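Local coordinates for protein beta-fructofuranosidase (Bifidobacterium adolescentis, PDB 6NOB) that probably hydrolyses beta-fructofuranosides such as sucrose, releasing fructose, as a member of glycoside hydrolase family 32, at residues 458-463 / 605-610; 546-551 / 564-569; 167-172 / 495-500. All coordinates share one frame; numbering follows the deposited sequence.

The three contacts lie where the beta-propeller of this family 32 enzyme meets its C-terminal beta-sandwich, or within the sandwich itself. Along the chain, contact 3 opens first, at 167-172; 458-463 of contact 1 follows, then 495-500, so contacts 1 and 3 cross. Contact 2 is nested inside the loop closed by contact 1. Contact 1 meets edge strand 601-606 of a six-strand sandwich sheet; contact 3, its centre about 23 Å away, meets the short helix leading into the other edge strand, 498-501, so propeller loops touch the sandwich at two places. Contact 2, in the other sandwich sheet, is centred about 10 Å from contact 1; Phe-607 packs on Thr-548 and Met-460 on Thr-566.

Contact 1 (458-463 / 605-610)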
loop_
_atom_site.group_PDB
_atom_site.type_symbol
_atom_site.label_atom_id
_atom_site.label_comp_id
_atom_site.label_asym_id
_atom_site.label_seq_id
_atom_site.Cartn_x
_atom_site.Cartn_y
_atom_site.Cartn_z
ATOM N N PRO A 458 5.120 10.182 9.783
ATOM C CA PRO A 458 5.291 11.617 10.072
ATOM C C PRO A 458 4.192 12.229 10.931
ATOM O O PRO A 458 4.282 13.421 11.251
ATOM C CB PRO A 458 5.301 12.257 8.673
ATOM C CG PRO A 458 5.756 11.174 7.768
ATOM C CD PRO A 458 5.150 9.928 8.328
ATOM N N GLU A 459 3.161 11.468 11.303
ATOM C CA GLU A 459 2.075 11.957 12.155
ATOM C C GLU A 459 1.405 13.188 11.547
ATOM O O GLU A 459 1.166 14.193 12.220
ATOM C CB GLU A 459 2.578 12.248 13.572
ATOM C CG GLU A 459 3.401 11.124 14.164
ATOM C CD GLU A 459 3.691 11.320 15.641
ATOM O OE1 GLU A 459 3.269 12.351 16.209
ATOM O OE2 GLU A 459 4.342 10.431 16.231
ATOM N N MET A 460 1.102 13.102 10.254
ATOM C CA MET A 460 0.466 14.196 9.536
ATOM C C MET A 460 -1.047 14.053 9.443
ATOM O O MET A 460 -1.712 14.982 8.971
ATOM C CB MET A 460 1.059 14.313 8.126
ATOM C CG MET A 460 2.435 14.955 8.097
ATOM S SD MET A 460 2.360 16.722 8.440
ATOM C CE MET A 460 4.096 17.101 8.646
ATOM N N ARG A 461 -1.605 12.930 9.884
ATOM C CA ARG A 461 -3.034 12.673 9.781
ATOM C C ARG A 461 -3.706 12.860 11.134
ATOM O O ARG A 461 -3.178 12.442 12.167
ATOM C CB ARG A 461 -3.291 11.260 9.255
ATOM C CG ARG A 461 -2.769 11.034 7.845
ATOM C CD ARG A 461 -2.942 9.589 7.409
ATOM N NE ARG A 461 -2.581 9.398 6.008
ATOM C CZ ARG A 461 -2.063 8.276 5.519
ATOM N NH1 ARG A 461 -1.841 7.239 6.319
ATOM N NH2 ARG A 461 -1.762 8.191 4.232
ATOM N N VAL A 462 -4.876 13.496 11.120
ATOM C CA VAL A 462 -5.673 13.718 12.320
ATOM C C VAL A 462 -7.086 13.222 12.049
ATOM O O VAL A 462 -7.692 13.588 11.035
ATOM C CB VAL A 462 -5.688 15.202 12.736
ATOM C CG1 VAL A 462 -6.655 15.423 13.890
ATOM C CG2 VAL A 462 -4.292 15.659 13.118
ATOM N N GLU A 463 -7.606 12.393 12.951
ATOM C CA GLU A 463 -8.929 11.811 12.767
ATOM C C GLU A 463 -9.994 12.899 12.725
ATOM O O GLU A 463 -10.110 13.711 13.646
ATOM C CB GLU A 463 -9.232 10.820 13.891
ATOM C CG GLU A 463 -10.635 10.235 13.831
ATOM C CD GLU A 463 -10.827 9.063 14.771
ATOM O OE1 GLU A 463 -9.985 8.868 15.671
ATOM O OE2 GLU A 463 -11.825 8.330 14.601
ATOM N N MET A 605 7.457 10.831 1.610
ATOM C CA MET A 605 6.848 10.858 2.937
ATOM C C MET A 605 5.623 11.759 2.904
ATOM O O MET A 605 5.485 12.621 2.030
ATOM C CB MET A 605 7.829 11.354 4.005
ATOM C CG MET A 605 8.127 12.845 3.920
ATOM S SD MET A 605 9.352 13.380 5.129
ATOM C CE MET A 605 10.785 12.458 4.579
ATOM N N LEU A 606 4.738 11.553 3.878
ATOM C CA LEU A 606 3.606 12.449 4.066
ATOM C C LEU A 606 4.077 13.778 4.639
ATOM O O LEU A 606 4.915 13.821 5.544
ATOM C CB LEU A 606 2.575 11.823 5.004
ATOM C CG LEU A 606 1.962 10.480 4.607
ATOM C CD1 LEU A 606 0.946 10.041 5.650
ATOM C CD2 LEU A 606 1.324 10.566 3.231
ATOM N N PHE A 607 3.533 14.871 4.105
ATOM C CA PHE A 607 3.813 16.199 4.647
ATOM C C PHE A 607 2.666 17.116 4.250
ATOM O O PHE A 607 2.547 17.480 3.076
ATOM C CB PHE A 607 5.144 16.737 4.139
ATOM C CG PHE A 607 5.494 18.085 4.699
ATOM C CD1 PHE A 607 5.115 19.245 4.042
ATOM C CD2 PHE A 607 6.181 18.193 5.897
ATOM C CE1 PHE A 607 5.425 20.486 4.564
ATOM C CE2 PHE A 607 6.496 19.432 6.423
ATOM C CZ PHE A 607 6.118 20.580 5.756
ATOM N N GLN A 608 1.846 17.505 5.223
ATOM C CA GLN A 608 0.670 18.332 4.962
ATOM C C GLN A 608 1.099 19.767 4.678
ATOM O O GLN A 608 1.411 20.531 5.593
ATOM C CB GLN A 608 -0.293 18.276 6.143
ATOM C CG GLN A 608 -1.586 19.038 5.914
ATOM C CD GLN A 608 -2.376 18.493 4.738
ATOM O OE1 GLN A 608 -2.861 17.362 4.773
ATOM N NE2 GLN A 608 -2.510 19.297 3.688
ATOM N N GLY A 609 1.114 20.141 3.402
ATOM C CA GLY A 609 1.310 21.529 3.051
ATOM C C GLY A 609 0.069 22.355 3.314
ATOM O O GLY A 609 -1.041 21.840 3.456
ATOM N N ALA A 610 0.265 23.668 3.393
ATOM C CA ALA A 610 -0.851 24.569 3.649
ATOM C C ALA A 610 -1.874 24.489 2.521
ATOM O O ALA A 610 -1.538 24.214 1.364
ATOM C CB ALA A 610 -0.352 26.004 3.808
HETATM O O HOH W 1 -2.247 14.926 6.092
#
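Chi1 of Met-460 sets CG beside its own backbone N, and the bend at chi2 (-72°) brings SD up to Gln-608, where a loop of the beta-propeller meets the edge strand 601-606 of the C-terminal beta-sandwich. The sulfur accepts a weak but nearly straight bond from Gln-608 N at 3.4 Å (174° at the hydrogen). Beyond it, Met-460 CE packs 3.6 Å from Phe-607 CD2, while SD stands obliquely to the ring, 5.4 Å from its centroid, in a Met-aromatic contact. An alanine at Met-460 would probably leave Gln-608 N without its sulfur acceptor and open a gap beside the Phe-607 ring. On one flank, the ring of Pro-458 leans on the strand, CB lying 3.5 Å from Leu-606 O. On another, the extended chain of Arg-461 crosses Leu-606 at about a right angle, and Leu-606 CD1 sits over the centre of one guanidinium face, 3.4 Å above its plane. Arg-461 NH2 bonds Phe-454 O, which ties the loop back to a propeller strand. The junction is also bridged by solvent: one water donates to Met-460 O at 2.9 Å and to Gln-608 OE1 at 2.8 Å.

Contact 2 (546-551 / 564-569); sequences RPTELL and KGTAVE
A beta-hairpin of the C-terminal sandwich, strands 547-555 and 558-564, ends here in the antiparallel hydrogen-bonded pair Glu-549 and Lys-564. Glu-549 N gives a 3.0 Å bond to Lys-564 O, and Lys-564 N returns a weak one of 2.9 Å to Glu-549 O. Their side chains run side by side on the same face of the sheet and point the same way, yet Glu-549 OE1 and Lys-564 NZ stay 5.1 Å apart, too far for a salt bridge, though their opposite charges may still attract weakly. The lysine chain bends at chi4, which places NZ 3.8 Å from Leu-551 CD1. Past the pair the chain swings off at Gly-565, whose phi is positive (82°); a CB there would collide with Pro-547 O. On the buried side, Thr-548 CG2 meets Thr-566 CG2 at 4.0 Å. The loop itself is braced by a type I turn from Thr-566 to Glu-569 and by an ST turn, in which Thr-566 OG1 accepts from Val-568 N and also bonds Ala-563 O. At the exposed strand end, Arg-546 lays one guanidinium face over Gly-565 O, an oxygen already bonded to Asn-541 ND2 and lying 3.2 Å above the guanidinium plane, toward its rim. In that plane, at the edge of the group, Glu-569 OE2 forms a long salt bridge with Arg-546 NH1 at 3.9 Å.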
loop_
_atom_site.group_PDB
_atom_site.type_symbol
_atom_site.label_atom_id
_atom_site.label_comp_id
_atom_site.label_asym_id
_atom_site.label_seq_id
_atom_site.Cartn_x
_atom_site.Cartn_y
_atom_site.Cartn_z
ATOM N N ARG A 546 2.847 23.918 15.363
ATOM C CA ARG A 546 4.137 24.492 15.018
ATOM C C ARG A 546 4.260 24.655 13.503
ATOM O O ARG A 546 3.705 23.860 12.738
ATOM C CB ARG A 546 5.269 23.604 15.526
ATOM C CG ARG A 546 5.740 23.899 16.938
ATOM C CD ARG A 546 7.015 23.125 17.229
ATOM N NE ARG A 546 6.782 21.683 17.283
ATOM C CZ ARG A 546 7.630 20.771 16.817
ATOM N NH1 ARG A 546 8.769 21.151 16.252
ATOM N NH2 ARG A 546 7.339 19.479 16.913
ATOM N N PRO A 547 4.970 25.684 13.045
ATOM C CA PRO A 547 5.263 25.793 11.611
ATOM C C PRO A 547 6.114 24.620 11.140
ATOM O O PRO A 547 7.065 24.213 11.812
ATOM C CB PRO A 547 6.024 27.119 11.504
ATOM C CG PRO A 547 5.624 27.891 12.730
ATOM C CD PRO A 547 5.419 26.867 13.801
ATOM N N THR A 548 5.763 24.069 9.978
ATOM C CA THR A 548 6.552 23.005 9.375
ATOM C C THR A 548 7.154 23.491 8.062
ATOM O O THR A 548 6.614 24.383 7.399
ATOM C CB THR A 548 5.733 21.741 9.106
ATOM O OG1 THR A 548 4.628 22.040 8.243
ATOM C CG2 THR A 548 5.208 21.181 10.419
ATOM N N GLU A 549 8.275 22.877 7.689
ATOM C CA GLU A 549 8.980 23.213 6.460
ATOM C C GLU A 549 9.571 21.937 5.886
ATOM O O GLU A 549 10.191 21.159 6.618
ATOM C CB GLU A 549 10.078 24.252 6.718
ATOM C CG GLU A 549 10.513 25.004 5.478
ATOM C CD GLU A 549 11.598 26.026 5.757
ATOM O OE1 GLU A 549 12.293 25.904 6.789
ATOM O OE2 GLU A 549 11.750 26.956 4.939
ATOM N N LEU A 550 9.368 21.721 4.589
ATOM C CA LEU A 550 9.836 20.528 3.895
ATOM C C LEU A 550 10.919 20.931 2.903
ATOM O O LEU A 550 10.665 21.727 1.993
ATOM C CB LEU A 550 8.683 19.824 3.178
ATOM C CG LEU A 550 9.044 18.595 2.342
ATOM C CD1 LEU A 550 9.620 17.509 3.232
ATOM C CD2 LEU A 550 7.830 18.084 1.578
ATOM N N LEU A 551 12.117 20.377 3.074
ATOM C CA LEU A 551 13.262 20.740 2.254
ATOM C C LEU A 551 13.923 19.503 1.667
ATOM O O LEU A 551 13.912 18.426 2.267
ATOM C CB LEU A 551 14.322 21.507 3.054
ATOM C CG LEU A 551 13.875 22.516 4.104
ATOM C CD1 LEU A 551 15.072 22.960 4.929
ATOM C CD2 LEU A 551 13.214 23.705 3.439
ATOM N N LYS A 564 11.312 19.819 8.897
ATOM C CA LYS A 564 11.419 20.631 10.101
ATOM C C LYS A 564 10.043 20.896 10.700
ATOM O O LYS A 564 9.066 21.120 9.981
ATOM C CB LYS A 564 12.125 21.951 9.788
ATOM C CG LYS A 564 13.581 21.781 9.383
ATOM C CD LYS A 564 14.276 23.115 9.145
ATOM C CE LYS A 564 15.767 23.016 9.454
ATOM N NZ LYS A 564 16.610 23.614 8.380
ATOM N N GLY A 565 9.977 20.873 12.032
ATOM C CA GLY A 565 8.738 21.077 12.751
ATOM C C GLY A 565 7.849 19.860 12.860
ATOM O O GLY A 565 6.872 19.895 13.621
ATOM N N THR A 566 8.150 18.787 12.137
ATOM C CA THR A 566 7.345 17.577 12.154
ATOM C C THR A 566 7.821 16.626 13.249
ATOM O O THR A 566 8.855 16.834 13.889
ATOM C CB THR A 566 7.406 16.876 10.800
ATOM O OG1 THR A 566 8.615 16.112 10.719
ATOM C CG2 THR A 566 7.389 17.896 9.678
ATOM N N ALA A 567 7.048 15.557 13.450
ATOM C CA ALA A 567 7.405 14.534 14.424
ATOM C C ALA A 567 8.629 13.726 14.010
ATOM O O ALA A 567 9.183 13.005 14.845
ATOM C CB ALA A 567 6.220 13.596 14.656
ATOM N N VAL A 568 9.061 13.826 12.753
ATOM C CA VAL A 568 10.229 13.095 12.276
ATOM C C VAL A 568 11.321 14.084 11.893
ATOM O O VAL A 568 12.163 13.798 11.034
ATOM C CB VAL A 568 9.867 12.175 11.095
ATOM C CG1 VAL A 568 8.899 11.089 11.550
ATOM C CG2 VAL A 568 9.266 12.982 9.949
ATOM N N GLU A 569 11.313 15.256 12.533
ATOM C CA GLU A 569 12.342 16.257 12.275
ATOM C C GLU A 569 13.732 15.751 12.650
ATOM O O GLU A 569 14.733 16.200 12.077
ATOM C CB GLU A 569 12.014 17.539 13.041
ATOM C CG GLU A 569 12.972 18.691 12.793
ATOM C CD GLU A 569 12.669 19.903 13.654
ATOM O OE1 GLU A 569 13.082 21.019 13.270
ATOM O OE2 GLU A 569 12.020 19.741 14.712
#

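Contact 3 (167-172 / 495-500); sequences DLVHWT and RELLGE
Asp-167 faces the end of helix 491-497: its CB lies at the edge of the Arg-495 guanidinium, and its OD2 is 3.7 Å from Glu-496 CG. Chi1 (61°) puts CG between the backbone N and the carbonyl carbon, and OD1 accepts from two backbone groups of its own loop, Val-169 N from above the carboxylate plane and His-170 N on the syn side. The two carboxylates come close, Asp-167 OD2 lying 4.0 Å from Glu-496 OE1. A water that donates to Asp-167 OD2 and weakly to Glu-496 OE2 probably eases this approach. The repulsion is probably also offset by Arg-495, whose NE and NH2 both grip Glu-496 OE2 side-on, NE at 2.7 Å. Val-169 supplies the apolar part, its CG1 meeting Leu-497 CD2 at 3.7 Å and Glu-496 CB at 3.8 Å; Ile-635 adds to this patch from near the chain's C-terminus. His-170 then turns its ring edge to the helix. CE1 is 3.3 Å from Glu-496 OE1, with ring and carboxylate planes 77° apart, while ND1 donates to the syn lone pair of Asp-167 OD2 at 2.6 Å, in the ring plane, which fixes the ring's rotation. The arrangement is an Asx turn with a His-carboxylate bond, set in a loop of the beta-propeller and packed on the short helix that leads into strand 498-501 of the beta-sandwich.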
loop_
_atom_site.group_PDB
_atom_site.type_symbol
_atom_site.label_atom_id
_atom_site.label_comp_id
_atom_site.label_asym_id
_atom_site.label_seq_id
_atom_site.Cartn_x
_atom_site.Cartn_y
_atom_site.Cartn_z
ATOM N N ASP A 167 -5.242 3.287 -16.825
ATOM C CA ASP A 167 -3.995 4.011 -17.038
ATOM C C ASP A 167 -3.100 4.064 -15.803
ATOM O O ASP A 167 -2.098 4.790 -15.823
ATOM C CB ASP A 167 -4.287 5.440 -17.528
ATOM C CG ASP A 167 -5.092 6.259 -16.526
ATOM O OD1 ASP A 167 -5.361 5.771 -15.407
ATOM O OD2 ASP A 167 -5.458 7.405 -16.866
ATOM N N LEU A 168 -3.438 3.336 -14.734
ATOM C CA LEU A 168 -2.686 3.312 -13.478
ATOM C C LEU A 168 -2.693 4.658 -12.759
ATOM O O LEU A 168 -2.026 4.814 -11.730
ATOM C CB LEU A 168 -1.237 2.866 -13.711
ATOM C CG LEU A 168 -0.993 1.401 -14.056
ATOM C CD1 LEU A 168 0.371 1.234 -14.705
ATOM C CD2 LEU A 168 -1.115 0.540 -12.808
ATOM N N VAL A 169 -3.443 5.627 -13.283
ATOM C CA VAL A 169 -3.511 6.974 -12.713
ATOM C C VAL A 169 -4.916 7.292 -12.211
ATOM O O VAL A 169 -5.089 7.719 -11.064
ATOM C CB VAL A 169 -3.039 8.034 -13.733
ATOM C CG1 VAL A 169 -3.290 9.433 -13.197
ATOM C CG2 VAL A 169 -1.565 7.833 -14.061
ATOM N N HIS A 170 -5.930 7.090 -13.049
ATOM C CA HIS A 170 -7.322 7.355 -12.697
ATOM C C HIS A 170 -8.002 6.050 -12.303
ATOM O O HIS A 170 -7.891 5.051 -13.019
ATOM C CB HIS A 170 -8.074 8.001 -13.862
ATOM C CG HIS A 170 -7.437 9.254 -14.378
ATOM N ND1 HIS A 170 -6.530 9.255 -15.416
ATOM C CD2 HIS A 170 -7.579 10.547 -14.003
ATOM C CE1 HIS A 170 -6.140 10.494 -15.657
ATOM N NE2 HIS A 170 -6.762 11.297 -14.813
ATOM N N TRP A 171 -8.732 6.068 -11.190
ATOM C CA TRP A 171 -9.264 4.853 -10.589
ATOM C C TRP A 171 -10.783 4.895 -10.506
ATOM O O TRP A 171 -11.374 5.938 -10.209
ATOM C CB TRP A 171 -8.651 4.638 -9.201
ATOM C CG TRP A 171 -7.190 4.381 -9.316
ATOM C CD1 TRP A 171 -6.182 5.296 -9.212
ATOM C CD2 TRP A 171 -6.568 3.130 -9.616
ATOM N NE1 TRP A 171 -4.968 4.684 -9.408
ATOM C CE2 TRP A 171 -5.177 3.354 -9.659
ATOM C CE3 TRP A 171 -7.051 1.835 -9.835
ATOM C CZ2 TRP A 171 -4.264 2.334 -9.918
ATOM C CZ3 TRP A 171 -6.144 0.825 -10.096
ATOM C CH2 TRP A 171 -4.766 1.079 -10.133
ATOM N N THR A 172 -11.400 3.748 -10.779
ATOM C CA THR A 172 -12.837 3.549 -10.662
ATOM C C THR A 172 -13.103 2.594 -9.505
ATOM O O THR A 172 -12.542 1.494 -9.466
ATOM C CB THR A 172 -13.418 2.986 -11.964
ATOM O OG1 THR A 172 -13.323 3.971 -13.002
ATOM C CG2 THR A 172 -14.873 2.594 -11.777
ATOM N N ARG A 495 2.387 11.321 -18.243
ATOM C CA ARG A 495 1.449 11.693 -19.297
ATOM C C ARG A 495 0.174 12.303 -18.726
ATOM O O ARG A 495 -0.338 13.292 -19.260
ATOM C CB ARG A 495 1.118 10.471 -20.156
ATOM C CG ARG A 495 0.224 10.765 -21.363
ATOM C CD ARG A 495 -0.249 9.474 -22.025
ATOM N NE ARG A 495 -1.244 8.779 -21.210
ATOM C CZ ARG A 495 -1.387 7.457 -21.163
ATOM N NH1 ARG A 495 -0.594 6.675 -21.883
ATOM N NH2 ARG A 495 -2.324 6.916 -20.394
ATOM N N GLU A 496 -0.350 11.735 -17.640
ATOM C CA GLU A 496 -1.656 12.149 -17.137
ATOM C C GLU A 496 -1.591 13.286 -16.123
ATOM O O GLU A 496 -2.520 14.101 -16.067
ATOM C CB GLU A 496 -2.382 10.954 -16.509
ATOM C CG GLU A 496 -2.626 9.788 -17.463
ATOM C CD GLU A 496 -3.524 10.154 -18.632
ATOM O OE1 GLU A 496 -4.445 10.979 -18.448
ATOM O OE2 GLU A 496 -3.308 9.617 -19.739
ATOM N N LEU A 497 -0.522 13.376 -15.325
ATOM C CA LEU A 497 -0.503 14.277 -14.176
ATOM C C LEU A 497 0.220 15.594 -14.419
ATOM O O LEU A 497 -0.052 16.565 -13.703
ATOM C CB LEU A 497 0.139 13.587 -12.966
ATOM C CG LEU A 497 -0.621 12.400 -12.375
ATOM C CD1 LEU A 497 0.045 11.914 -11.093
ATOM C CD2 LEU A 497 -2.075 12.765 -12.125
ATOM N N LEU A 498 1.128 15.660 -15.391
ATOM C CA LEU A 498 1.895 16.878 -15.630
ATOM C C LEU A 498 1.048 17.888 -16.401
ATOM O O LEU A 498 0.615 17.623 -17.527
ATOM C CB LEU A 498 3.186 16.571 -16.384
ATOM C CG LEU A 498 4.434 16.328 -15.534
ATOM C CD1 LEU A 498 4.189 15.200 -14.544
ATOM C CD2 LEU A 498 5.602 16.001 -16.438
ATOM N N GLY A 499 0.831 19.047 -15.792
ATOM C CA GLY A 499 0.004 20.102 -16.347
ATOM C C GLY A 499 0.814 21.238 -16.945
ATOM O O GLY A 499 1.926 21.055 -17.439
ATOM N N GLU A 500 0.231 22.434 -16.899
ATOM C CA GLU A 500 0.838 23.607 -17.513
ATOM C C GLU A 500 2.197 23.922 -16.886
ATOM O O GLU A 500 2.420 23.735 -15.686
ATOM C CB GLU A 500 -0.076 24.825 -17.354
ATOM C CG GLU A 500 0.342 26.028 -18.205
ATOM C CD GLU A 500 -0.456 27.244 -17.872
ATOM O OE1 GLU A 500 -0.457 28.204 -18.675
ATOM O OE2 GLU A 500 -1.084 27.234 -16.801
HETATM O O HOH W 2 -5.913 7.581 -19.706
#